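Long-range contact in lectin (Trichosanthes anguina, PDB 4HR6), which binds galactosides through its beta-trefoil lectin domains and is a nontoxic, three-chain homologue of type II ribosome-inactivating proteins: residues Leu189-Ala193 with Asn214-Val218. Residues are numbered along the deposited sequence.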
loop_
_atom_site.group_PDB
_atom_site.type_symbol
_atom_site.label_atom_id
_atom_site.label_comp_id
_atom_site.label_asym_id
_atom_site.label_seq_id
_atom_site.Cartn_x
_atom_site.Cartn_y
_atom_site.Cartn_z
ATOM N N LEU C 189 4.039 -12.828 -20.613
ATOM C CA LEU C 189 3.436 -11.587 -21.111
ATOM C C LEU C 189 3.442 -10.426 -20.099
ATOM O O LEU C 189 2.946 -10.555 -18.986
ATOM C CB LEU C 189 1.992 -11.876 -21.524
ATOM C CG LEU C 189 1.794 -12.902 -22.645
ATOM C CD1 LEU C 189 0.314 -13.146 -22.894
ATOM C CD2 LEU C 189 2.479 -12.425 -23.919
ATOM N N CYS C 190 3.959 -9.277 -20.519
ATOM C CA CYS C 190 4.180 -8.145 -19.641
ATOM C C CYS C 190 3.432 -6.924 -20.126
ATOM O O CYS C 190 3.348 -6.682 -21.322
ATOM C CB CYS C 190 5.668 -7.802 -19.607
ATOM S SG CYS C 190 6.655 -8.700 -18.393
ATOM N N VAL C 191 2.908 -6.139 -19.189
ATOM C CA VAL C 191 2.365 -4.827 -19.496
ATOM C C VAL C 191 3.528 -3.962 -19.948
ATOM O O VAL C 191 4.528 -3.868 -19.254
ATOM C CB VAL C 191 1.666 -4.202 -18.267
ATOM C CG1 VAL C 191 1.327 -2.746 -18.506
ATOM C CG2 VAL C 191 0.416 -4.997 -17.914
ATOM N N THR C 192 3.386 -3.328 -21.112
ATOM C CA THR C 192 4.514 -2.665 -21.788
ATOM C C THR C 192 4.080 -1.381 -22.449
ATOM O O THR C 192 3.017 -1.330 -23.040
ATOM C CB THR C 192 5.088 -3.548 -22.913
ATOM O OG1 THR C 192 5.254 -4.899 -22.459
ATOM C CG2 THR C 192 6.425 -2.982 -23.406
ATOM N N ALA C 193 4.908 -0.355 -22.355
ATOM C CA ALA C 193 4.669 0.894 -23.053
ATOM C C ALA C 193 5.260 0.865 -24.494
ATOM O O ALA C 193 6.482 0.790 -24.664
ATOM C CB ALA C 193 5.269 2.041 -22.261
ATOM N N ASN C 214 10.605 -0.548 -20.413
ATOM C CA ASN C 214 9.224 -0.115 -20.558
ATOM C C ASN C 214 8.259 -1.213 -20.119
ATOM O O ASN C 214 7.100 -1.203 -20.500
ATOM C CB ASN C 214 8.965 0.339 -21.990
ATOM C CG ASN C 214 9.619 -0.567 -23.008
ATOM O OD1 ASN C 214 9.421 -1.790 -22.990
ATOM N ND2 ASN C 214 10.420 0.023 -23.897
ATOM N N GLN C 215 8.757 -2.143 -19.300
ATOM C CA GLN C 215 7.937 -3.169 -18.663
ATOM C C GLN C 215 8.065 -3.108 -17.123
ATOM O O GLN C 215 7.734 -4.071 -16.426
ATOM C CB GLN C 215 8.342 -4.557 -19.182
ATOM C CG GLN C 215 8.250 -4.698 -20.692
ATOM C CD GLN C 215 8.533 -6.109 -21.175
ATOM O OE1 GLN C 215 9.478 -6.747 -20.729
ATOM N NE2 GLN C 215 7.713 -6.597 -22.097
ATOM N N ARG C 216 8.554 -1.983 -16.607
ATOM C CA ARG C 216 8.874 -1.851 -15.179
ATOM C C ARG C 216 8.082 -0.727 -14.549
ATOM O O ARG C 216 8.222 0.430 -14.933
ATOM C CB ARG C 216 10.367 -1.598 -14.943
ATOM C CG ARG C 216 10.772 -1.673 -13.465
ATOM C CD ARG C 216 12.284 -1.679 -13.243
ATOM N NE ARG C 216 12.660 -1.138 -11.935
ATOM C CZ ARG C 216 13.877 -0.701 -11.598
ATOM N NH1 ARG C 216 14.897 -0.724 -12.460
ATOM N NH2 ARG C 216 14.084 -0.221 -10.385
ATOM N N TRP C 217 7.294 -1.090 -13.536
ATOM C CA TRP C 217 6.299 -0.200 -12.927
ATOM C C TRP C 217 6.440 -0.155 -11.414
ATOM O O TRP C 217 6.775 -1.157 -10.802
ATOM C CB TRP C 217 4.909 -0.721 -13.270
ATOM C CG TRP C 217 4.738 -0.893 -14.723
ATOM C CD1 TRP C 217 4.791 -2.067 -15.438
ATOM C CD2 TRP C 217 4.528 0.145 -15.668
ATOM N NE1 TRP C 217 4.599 -1.812 -16.764
ATOM C CE2 TRP C 217 4.446 -0.459 -16.936
ATOM C CE3 TRP C 217 4.403 1.536 -15.567
ATOM C CZ2 TRP C 217 4.233 0.277 -18.091
ATOM C CZ3 TRP C 217 4.199 2.265 -16.715
ATOM C CH2 TRP C 217 4.111 1.637 -17.960
ATOM N N VAL C 218 6.157 1.001 -10.817
ATOM C CA VAL C 218 6.089 1.109 -9.362
ATOM C C VAL C 218 4.760 1.741 -8.903
ATOM O O VAL C 218 4.345 2.812 -9.387
ATOM C CB VAL C 218 7.312 1.859 -8.781
ATOM C CG1 VAL C 218 7.462 3.249 -9.378
ATOM C CG2 VAL C 218 7.227 1.930 -7.263
#
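This buried contact joins a strand to the QxW motif of the same repeat in the second ricin-type beta-trefoil domain: Q215, R216 and W217 form the motif, in the loop that follows strand 201-208. The end-to-end direction of residues 214-217 is 111° from that of strand residues 190-193, so the loop runs across the strand instead of pairing alongside it. Three hydrogen bonds join the two segments. The indole NE1 of W217 donates to the backbone O of V191 over 3.2 Å, almost in line with its N-H, so the tryptophan meets the strand with its ring edge. The same ring packs apolar carbons against the strand, CE2 of W217 lying 4.2 Å from CG1 of V191, while I181 and L249 extend this hydrophobic core. Two residues further on, the backbone N of A193 donates to the O of N214 at 3.0 Å; that O also receives a CA-H...O contact from T192, its CA 3.2 Å away. Q215 turns its amide back along the strand beside C190, whose disulfide to C209 ties the strand to the start of the same connection. NE2 of Q215 also hydrogen-bonds to the backbone O of N208 and its OE1 to the backbone N of D210, so the glutamine bridges this connection and the strand. At T192 the hydroxyl both accepts and donates: OG1 accepts from NE2 of Q215 at 3.0 Å and donates to O of C190 at 2.8 Å.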